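Choline/ethanolamine kinase family protein (Mesorhizobium loti, PDB 3DXQ) probably transfers a phosphate group from ATP to ethanolamine, choline or a related small amino alcohol. Local coordinates at residues A[128-140]-A[246-260]. Residues are numbered along the deposited sequence; the frame is centred on the assembly and turned at random.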
ATOM      1  N   PHE A 128       2.304  -9.343   8.755  1.00 49.93           N
ATOM      2  CA  PHE A 128       1.743  -8.006   8.909  1.00 48.59           C
ATOM      3  C   PHE A 128       0.947  -7.998  10.205  1.00 48.31           C
ATOM      4  O   PHE A 128       0.062  -8.818  10.391  1.00 48.61           O
ATOM      5  CB  PHE A 128       0.862  -7.656   7.713  1.00 47.95           C
ATOM      6  CG  PHE A 128       0.359  -6.237   7.723  1.00 51.53           C
ATOM      7  CD1 PHE A 128       1.157  -5.197   7.259  1.00 49.48           C
ATOM      8  CD2 PHE A 128      -0.914  -5.936   8.214  1.00 49.74           C
ATOM      9  CE1 PHE A 128       0.700  -3.885   7.281  1.00 45.44           C
ATOM     10  CE2 PHE A 128      -1.379  -4.631   8.227  1.00 45.95           C
ATOM     11  CZ  PHE A 128      -0.570  -3.606   7.758  1.00 46.07           C
ATOM     12  N   GLU A 129       1.280  -7.083  11.108  1.00 49.06           N
ATOM     13  CA  GLU A 129       0.647  -7.029  12.438  1.00 49.72           C
ATOM     14  C   GLU A 129      -0.151  -5.738  12.577  1.00 47.43           C
ATOM     15  O   GLU A 129       0.352  -4.739  13.097  1.00 47.33           O
ATOM     16  CB  GLU A 129       1.717  -7.115  13.544  1.00 50.98           C
ATOM     17  CG  GLU A 129       2.527  -8.436  13.567  1.00 54.18           C
ATOM     18  CD  GLU A 129       1.746  -9.605  14.128  1.00 56.79           C
ATOM     19  OE1 GLU A 129       0.713  -9.353  14.782  1.00 63.96           O
ATOM     20  OE2 GLU A 129       2.166 -10.764  13.932  1.00 56.15           O
ATOM     21  N   LEU A 130      -1.400  -5.774  12.114  1.00 45.42           N
ATOM     22  CA  LEU A 130      -2.249  -4.587  12.088  1.00 44.29           C
ATOM     23  C   LEU A 130      -2.494  -3.987  13.484  1.00 45.61           C
ATOM     24  O   LEU A 130      -2.220  -2.803  13.715  1.00 44.67           O
ATOM     25  CB  LEU A 130      -3.569  -4.902  11.398  1.00 44.34           C
ATOM     26  CG  LEU A 130      -4.662  -3.821  11.441  1.00 46.04           C
ATOM     27  CD1 LEU A 130      -4.128  -2.437  11.039  1.00 45.94           C
ATOM     28  CD2 LEU A 130      -5.814  -4.238  10.535  1.00 42.18           C
ATOM     29  N   PHE A 131      -2.973  -4.809  14.411  1.00 45.81           N
ATOM     30  CA  PHE A 131      -3.309  -4.329  15.742  1.00 45.92           C
ATOM     31  C   PHE A 131      -2.134  -4.196  16.678  1.00 47.04           C
ATOM     32  O   PHE A 131      -2.220  -3.466  17.676  1.00 46.52           O
ATOM     33  CB  PHE A 131      -4.390  -5.204  16.349  1.00 46.43           C
ATOM     34  CG  PHE A 131      -5.661  -5.119  15.600  1.00 46.26           C
ATOM     35  CD1 PHE A 131      -6.499  -4.029  15.783  1.00 41.45           C
ATOM     36  CD2 PHE A 131      -5.984  -6.066  14.648  1.00 48.49           C
ATOM     37  CE1 PHE A 131      -7.661  -3.902  15.062  1.00 44.69           C
ATOM     38  CE2 PHE A 131      -7.167  -5.950  13.918  1.00 50.55           C
ATOM     39  CZ  PHE A 131      -8.005  -4.860  14.124  1.00 46.42           C
ATOM     40  N   ALA A 132      -1.039  -4.893  16.375  1.00 48.18           N
ATOM     41  CA  ALA A 132       0.187  -4.690  17.143  1.00 48.53           C
ATOM     42  C   ALA A 132       0.609  -3.240  16.900  1.00 49.26           C
ATOM     43  O   ALA A 132       0.760  -2.445  17.849  1.00 48.48           O
ATOM     44  CB  ALA A 132       1.267  -5.646  16.701  1.00 46.73           C
HETATM   45  N   MSE A 133       0.732  -2.889  15.622  1.00 49.63           N
HETATM   46  CA  MSE A 133       1.107  -1.526  15.246  1.00 51.00           C
HETATM   47  C   MSE A 133       0.164  -0.472  15.833  1.00 49.24           C
HETATM   48  O   MSE A 133       0.621   0.551  16.336  1.00 50.95           O
HETATM   49  CB  MSE A 133       1.182  -1.377  13.733  1.00 49.09           C
HETATM   50  CG  MSE A 133       2.357  -2.105  13.142  1.00 50.07           C
HETATM   51 SE   MSE A 133       2.457  -1.891  11.214  0.75 58.29          SE
HETATM   52  CE  MSE A 133       3.358  -3.711  10.697  1.00 52.72           C
ATOM     53  N   ILE A 134      -1.139  -0.730  15.775  1.00 47.52           N
ATOM     54  CA  ILE A 134      -2.132   0.214  16.292  1.00 46.80           C
ATOM     55  C   ILE A 134      -1.948   0.470  17.781  1.00 47.41           C
ATOM     56  O   ILE A 134      -1.903   1.613  18.205  1.00 46.78           O
ATOM     57  CB  ILE A 134      -3.574  -0.262  16.006  1.00 46.57           C
ATOM     58  CG1 ILE A 134      -3.896  -0.052  14.528  1.00 40.38           C
ATOM     59  CG2 ILE A 134      -4.591   0.512  16.839  1.00 41.66           C
ATOM     60  CD1 ILE A 134      -5.149  -0.729  14.073  1.00 34.18           C
ATOM     61  N   ASP A 135      -1.841  -0.598  18.559  1.00 48.71           N
ATOM     62  CA  ASP A 135      -1.608  -0.491  19.996  1.00 50.64           C
ATOM     63  C   ASP A 135      -0.304   0.227  20.299  1.00 51.12           C
ATOM     64  O   ASP A 135      -0.194   0.973  21.269  1.00 51.10           O
ATOM     65  CB  ASP A 135      -1.529  -1.884  20.624  1.00 51.76           C
ATOM     66  CG  ASP A 135      -2.844  -2.637  20.569  1.00 52.81           C
ATOM     67  OD1 ASP A 135      -3.915  -2.003  20.491  1.00 57.43           O
ATOM     68  OD2 ASP A 135      -2.795  -3.880  20.608  1.00 52.99           O
ATOM     69  N   ASP A 136       0.693  -0.041  19.475  1.00 52.50           N
ATOM     70  CA  ASP A 136       1.995   0.564  19.629  1.00 54.23           C
ATOM     71  C   ASP A 136       1.852   2.086  19.580  1.00 54.05           C
ATOM     72  O   ASP A 136       2.216   2.777  20.548  1.00 53.92           O
ATOM     73  CB  ASP A 136       2.908   0.048  18.510  1.00 55.67           C
ATOM     74  CG  ASP A 136       4.370   0.241  18.808  1.00 61.82           C
ATOM     75  OD1 ASP A 136       4.713   1.125  19.633  1.00 69.10           O
ATOM     76  OD2 ASP A 136       5.177  -0.493  18.190  1.00 70.30           O
ATOM     77  N   TYR A 137       1.290   2.589  18.471  1.00 53.14           N
ATOM     78  CA  TYR A 137       1.093   4.035  18.263  1.00 52.42           C
ATOM     79  C   TYR A 137       0.235   4.661  19.375  1.00 51.99           C
ATOM     80  O   TYR A 137       0.500   5.784  19.835  1.00 51.84           O
ATOM     81  CB  TYR A 137       0.476   4.334  16.879  1.00 52.56           C
ATOM     82  CG  TYR A 137       1.314   3.929  15.669  1.00 53.09           C
ATOM     83  CD1 TYR A 137       2.700   3.801  15.746  1.00 52.69           C
ATOM     84  CD2 TYR A 137       0.710   3.735  14.427  1.00 53.80           C
ATOM     85  CE1 TYR A 137       3.457   3.441  14.625  1.00 53.07           C
ATOM     86  CE2 TYR A 137       1.459   3.379  13.301  1.00 53.28           C
ATOM     87  CZ  TYR A 137       2.826   3.237  13.409  1.00 53.55           C
ATOM     88  OH  TYR A 137       3.547   2.900  12.307  1.00 54.77           O
ATOM     89  N   LEU A 138      -0.789   3.933  19.810  1.00 51.56           N
ATOM     90  CA  LEU A 138      -1.652   4.406  20.888  1.00 50.68           C
ATOM     91  C   LEU A 138      -0.876   4.663  22.173  1.00 51.51           C
ATOM     92  O   LEU A 138      -1.051   5.720  22.787  1.00 52.12           O
ATOM     93  CB  LEU A 138      -2.784   3.417  21.166  1.00 49.34           C
ATOM     94  CG  LEU A 138      -3.896   3.357  20.117  1.00 47.30           C
ATOM     95  CD1 LEU A 138      -4.805   2.161  20.394  1.00 39.75           C
ATOM     96  CD2 LEU A 138      -4.719   4.660  20.067  1.00 35.49           C
ATOM     97  N   LYS A 139      -0.048   3.699  22.595  1.00 52.64           N
ATOM     98  CA  LYS A 139       0.766   3.861  23.817  1.00 53.85           C
ATOM     99  C   LYS A 139       1.628   5.108  23.694  1.00 53.02           C
ATOM    100  O   LYS A 139       1.508   6.041  24.493  1.00 51.68           O
ATOM    101  CB  LYS A 139       1.679   2.653  24.067  1.00 54.66           C
ATOM    102  CG  LYS A 139       0.994   1.463  24.715  1.00 58.22           C
ATOM    103  CD  LYS A 139       2.018   0.448  25.240  1.00 61.19           C
ATOM    104  CE  LYS A 139       1.344  -0.812  25.782  1.00 62.24           C
ATOM    105  NZ  LYS A 139       0.454  -1.457  24.763  1.00 64.33           N
ATOM    106  N   VAL A 140       2.477   5.099  22.665  1.00 52.63           N
ATOM    107  CA  VAL A 140       3.355   6.212  22.322  1.00 51.53           C
ATOM    108  C   VAL A 140       2.682   7.568  22.582  1.00 52.31           C
ATOM    109  O   VAL A 140       3.290   8.456  23.189  1.00 52.52           O
ATOM    110  CB  VAL A 140       3.816   6.102  20.844  1.00 51.91           C
ATOM    111  CG1 VAL A 140       4.579   7.337  20.415  1.00 46.77           C
ATOM    112  CG2 VAL A 140       4.663   4.832  20.635  1.00 49.80           C
ATOM    113  N   TYR A 246     -11.337  -3.152   6.675  1.00 45.32           N
ATOM    114  CA  TYR A 246      -9.969  -2.712   6.434  1.00 45.52           C
ATOM    115  C   TYR A 246      -9.916  -1.279   5.900  1.00 46.08           C
ATOM    116  O   TYR A 246      -8.983  -0.540   6.229  1.00 44.57           O
ATOM    117  CB  TYR A 246      -9.218  -3.690   5.516  1.00 44.52           C
ATOM    118  CG  TYR A 246      -8.977  -5.042   6.173  1.00 42.05           C
ATOM    119  CD1 TYR A 246      -8.406  -5.135   7.436  1.00 36.60           C
ATOM    120  CD2 TYR A 246      -9.310  -6.222   5.521  1.00 40.92           C
ATOM    121  CE1 TYR A 246      -8.191  -6.372   8.048  1.00 40.66           C
ATOM    122  CE2 TYR A 246      -9.089  -7.470   6.115  1.00 43.29           C
ATOM    123  CZ  TYR A 246      -8.530  -7.539   7.385  1.00 43.68           C
ATOM    124  OH  TYR A 246      -8.303  -8.774   7.977  1.00 40.85           O
ATOM    125  N   LYS A 247     -10.891  -0.876   5.085  1.00 46.27           N
ATOM    126  CA  LYS A 247     -10.963   0.530   4.695  1.00 45.96           C
ATOM    127  C   LYS A 247     -10.870   1.385   5.964  1.00 44.12           C
ATOM    128  O   LYS A 247     -10.070   2.304   6.034  1.00 43.09           O
ATOM    129  CB  LYS A 247     -12.268   0.855   3.966  1.00 47.22           C
ATOM    130  CG  LYS A 247     -12.288   0.645   2.463  1.00 46.70           C
ATOM    131  CD  LYS A 247     -13.720   0.811   1.957  1.00 50.89           C
ATOM    132  CE  LYS A 247     -13.815   1.533   0.631  1.00 54.12           C
ATOM    133  NZ  LYS A 247     -15.200   1.500   0.046  1.00 50.84           N
ATOM    134  N   ALA A 248     -11.665   1.053   6.977  1.00 43.21           N
ATOM    135  CA  ALA A 248     -11.669   1.825   8.221  1.00 43.29           C
ATOM    136  C   ALA A 248     -10.343   1.690   8.968  1.00 43.61           C
ATOM    137  O   ALA A 248      -9.761   2.690   9.368  1.00 45.58           O
ATOM    138  CB  ALA A 248     -12.852   1.417   9.131  1.00 41.88           C
HETATM  139  N   MSE A 249      -9.867   0.464   9.162  1.00 42.99           N
HETATM  140  CA  MSE A 249      -8.629   0.241   9.912  1.00 44.09           C
HETATM  141  C   MSE A 249      -7.406   0.823   9.240  1.00 45.70           C
HETATM  142  O   MSE A 249      -6.475   1.242   9.914  1.00 45.62           O
HETATM  143  CB  MSE A 249      -8.395  -1.247  10.144  1.00 45.04           C
HETATM  144  CG  MSE A 249      -9.351  -1.900  11.123  1.00 42.80           C
HETATM  145 SE   MSE A 249      -9.691  -0.795  12.720  0.75 39.36          SE
HETATM  146  CE  MSE A 249     -10.127  -2.199  13.922  1.00 51.28           C
ATOM    147  N   CYS A 250      -7.403   0.815   7.912  1.00 47.77           N
ATOM    148  CA  CYS A 250      -6.326   1.389   7.128  1.00 46.57           C
ATOM    149  C   CYS A 250      -6.192   2.872   7.405  1.00 45.65           C
ATOM    150  O   CYS A 250      -5.122   3.368   7.703  1.00 43.42           O
ATOM    151  CB  CYS A 250      -6.607   1.164   5.651  1.00 48.03           C
ATOM    152  SG  CYS A 250      -5.252   1.594   4.583  1.00 53.41           S
ATOM    153  N   ASP A 251      -7.298   3.590   7.327  1.00 47.29           N
ATOM    154  CA  ASP A 251      -7.300   5.007   7.683  1.00 45.90           C
ATOM    155  C   ASP A 251      -6.851   5.232   9.117  1.00 46.15           C
ATOM    156  O   ASP A 251      -6.106   6.173   9.395  1.00 48.39           O
ATOM    157  CB  ASP A 251      -8.692   5.619   7.511  1.00 45.53           C
ATOM    158  CG  ASP A 251      -8.915   6.241   6.139  1.00 47.45           C
ATOM    159  OD1 ASP A 251      -7.942   6.634   5.474  1.00 49.28           O
ATOM    160  OD2 ASP A 251     -10.090   6.368   5.741  1.00 51.30           O
ATOM    161  N   LEU A 252      -7.319   4.396  10.034  1.00 45.72           N
ATOM    162  CA  LEU A 252      -6.976   4.559  11.445  1.00 46.28           C
ATOM    163  C   LEU A 252      -5.474   4.405  11.675  1.00 46.76           C
ATOM    164  O   LEU A 252      -4.870   5.196  12.403  1.00 47.42           O
ATOM    165  CB  LEU A 252      -7.722   3.533  12.306  1.00 46.35           C
ATOM    166  CG  LEU A 252      -7.477   3.650  13.812  1.00 46.47           C
ATOM    167  CD1 LEU A 252      -7.952   4.977  14.329  1.00 41.20           C
ATOM    168  CD2 LEU A 252      -8.171   2.537  14.527  1.00 45.70           C
ATOM    169  N   LEU A 253      -4.895   3.367  11.070  1.00 46.13           N
ATOM    170  CA  LEU A 253      -3.463   3.080  11.190  1.00 46.88           C
ATOM    171  C   LEU A 253      -2.642   4.306  10.841  1.00 47.83           C
ATOM    172  O   LEU A 253      -1.856   4.798  11.650  1.00 48.75           O
ATOM    173  CB  LEU A 253      -3.062   1.925  10.270  1.00 46.44           C
ATOM    174  CG  LEU A 253      -1.579   1.553  10.278  1.00 48.04           C
ATOM    175  CD1 LEU A 253      -1.225   1.035  11.668  1.00 40.50           C
ATOM    176  CD2 LEU A 253      -1.235   0.533   9.193  1.00 44.54           C
ATOM    177  N   TRP A 254      -2.862   4.801   9.630  1.00 49.18           N
ATOM    178  CA  TRP A 254      -2.154   5.961   9.131  1.00 49.50           C
ATOM    179  C   TRP A 254      -2.513   7.228   9.909  1.00 49.80           C
ATOM    180  O   TRP A 254      -1.648   8.061  10.164  1.00 50.12           O
ATOM    181  CB  TRP A 254      -2.406   6.121   7.639  1.00 49.84           C
ATOM    182  CG  TRP A 254      -1.718   5.050   6.858  1.00 51.79           C
ATOM    183  CD1 TRP A 254      -2.293   4.016   6.183  1.00 50.25           C
ATOM    184  CD2 TRP A 254      -0.309   4.911   6.681  1.00 54.76           C
ATOM    185  NE1 TRP A 254      -1.329   3.240   5.592  1.00 50.61           N
ATOM    186  CE2 TRP A 254      -0.100   3.770   5.881  1.00 53.51           C
ATOM    187  CE3 TRP A 254       0.801   5.650   7.123  1.00 55.26           C
ATOM    188  CZ2 TRP A 254       1.171   3.349   5.509  1.00 54.32           C
ATOM    189  CZ3 TRP A 254       2.064   5.229   6.756  1.00 53.61           C
ATOM    190  CH2 TRP A 254       2.239   4.088   5.954  1.00 52.97           C
ATOM    191  N   THR A 255      -3.772   7.386  10.298  1.00 49.55           N
ATOM    192  CA  THR A 255      -4.140   8.543  11.113  1.00 49.78           C
ATOM    193  C   THR A 255      -3.228   8.653  12.334  1.00 51.15           C
ATOM    194  O   THR A 255      -2.636   9.708  12.579  1.00 51.43           O
ATOM    195  CB  THR A 255      -5.581   8.457  11.596  1.00 49.47           C
ATOM    196  OG1 THR A 255      -6.458   8.676  10.486  1.00 53.06           O
ATOM    197  CG2 THR A 255      -5.860   9.504  12.673  1.00 43.84           C
ATOM    198  N   LEU A 256      -3.113   7.556  13.083  1.00 52.57           N
ATOM    199  CA  LEU A 256      -2.267   7.504  14.283  1.00 52.94           C
ATOM    200  C   LEU A 256      -0.795   7.763  13.972  1.00 54.09           C
ATOM    201  O   LEU A 256      -0.119   8.469  14.716  1.00 53.51           O
ATOM    202  CB  LEU A 256      -2.414   6.151  14.982  1.00 52.91           C
ATOM    203  CG  LEU A 256      -3.783   5.826  15.577  1.00 49.05           C
ATOM    204  CD1 LEU A 256      -3.794   4.414  16.125  1.00 41.25           C
ATOM    205  CD2 LEU A 256      -4.152   6.813  16.658  1.00 49.13           C
ATOM    206  N   TRP A 257      -0.313   7.184  12.877  1.00 55.64           N
ATOM    207  CA  TRP A 257       1.053   7.429  12.394  1.00 57.48           C
ATOM    208  C   TRP A 257       1.309   8.916  12.116  1.00 57.69           C
ATOM    209  O   TRP A 257       2.367   9.458  12.471  1.00 58.79           O
ATOM    210  CB  TRP A 257       1.288   6.645  11.111  1.00 58.89           C
ATOM    211  CG  TRP A 257       2.592   6.913  10.462  1.00 61.46           C
ATOM    212  CD1 TRP A 257       3.769   6.282  10.714  1.00 63.92           C
ATOM    213  CD2 TRP A 257       2.852   7.855   9.414  1.00 64.42           C
ATOM    214  NE1 TRP A 257       4.756   6.774   9.893  1.00 64.89           N
ATOM    215  CE2 TRP A 257       4.219   7.739   9.080  1.00 66.73           C
ATOM    216  CE3 TRP A 257       2.061   8.781   8.718  1.00 65.18           C
ATOM    217  CZ2 TRP A 257       4.824   8.523   8.076  1.00 65.43           C
ATOM    218  CZ3 TRP A 257       2.661   9.566   7.720  1.00 65.31           C
ATOM    219  CH2 TRP A 257       4.031   9.431   7.413  1.00 64.00           C
ATOM    220  N   GLY A 258       0.334   9.556  11.464  1.00 56.96           N
ATOM    221  CA  GLY A 258       0.393  10.978  11.122  1.00 56.25           C
ATOM    222  C   GLY A 258       0.412  11.882  12.345  1.00 56.54           C
ATOM    223  O   GLY A 258       1.056  12.938  12.329  1.00 57.60           O
ATOM    224  N   LEU A 259      -0.299  11.483  13.400  1.00 56.21           N
ATOM    225  CA  LEU A 259      -0.247  12.214  14.674  1.00 55.88           C
ATOM    226  C   LEU A 259       1.153  12.103  15.298  1.00 56.70           C
ATOM    227  O   LEU A 259       1.659  13.075  15.876  1.00 57.08           O
ATOM    228  CB  LEU A 259      -1.329  11.731  15.643  1.00 55.44           C
ATOM    229  CG  LEU A 259      -2.709  12.397  15.491  1.00 55.23           C
ATOM    230  CD1 LEU A 259      -3.208  12.316  14.078  1.00 54.32           C
ATOM    231  CD2 LEU A 259      -3.750  11.802  16.433  1.00 55.90           C
ATOM    232  N   ILE A 260       1.786  10.937  15.145  1.00 57.24           N
ATOM    233  CA  ILE A 260       3.158  10.716  15.632  1.00 57.94           C
ATOM    234  C   ILE A 260       4.151  11.646  14.892  1.00 59.12           C
ATOM    235  O   ILE A 260       5.064  12.198  15.505  1.00 59.25           O
ATOM    236  CB  ILE A 260       3.565   9.196  15.532  1.00 57.86           C
ATOM    237  CG1 ILE A 260       2.695   8.345  16.476  1.00 55.06           C
ATOM    238  CG2 ILE A 260       5.064   8.971  15.798  1.00 52.77           C
ATOM    239  CD1 ILE A 260       2.776   8.696  17.931  1.00 44.10           C
TER
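Tyr137 lays its ring along the helix of residues 246-260, beside Trp257 and pointing the same way. With CG beside its own backbone N (chi1 -63°), the ring reaches back over the turn of Leu253 and Trp257: CE2 lies 3.9 Å from Leu253 CD1, and the CA of Trp257 sits over one face. The hydroxyl OH meets the edge of the indole, 3.7 Å from Trp257 CD1. A flat ring suits this place against the helix, between Leu253 and Trp257. Leu253 answers with CD1, which also touches Met133 CB and Ile134 CG1, so a single methyl meets three neighbours. Branched Ile134 can serve two partners at once: its CG2 meets Leu256 CD1 at 4.0 Å, the side chains crossing at about a right angle.

Both segments belong to the helical C-terminal lobe of the kinase-like fold shared by choline kinases and aminoglycoside phosphotransferases. Helices 130-140 and 246-260 run roughly parallel, their axes 9.6 Å apart at closest and inclined at 31°. Helix 152-167 adjoins both, with Tyr152 touching Leu138 and Leu256.

Toward the start of both segments, Leu130 CD2 comes to the edge of the Tyr246 ring, 4.0 Å from CE1, while the Tyr246 hydroxyl is hydrogen-bonded to Asp204. Selenomethionine Met249 has a flexible chain that bends at chi2 (-43°), bringing its CE methyl to the edge of the Phe131 ring.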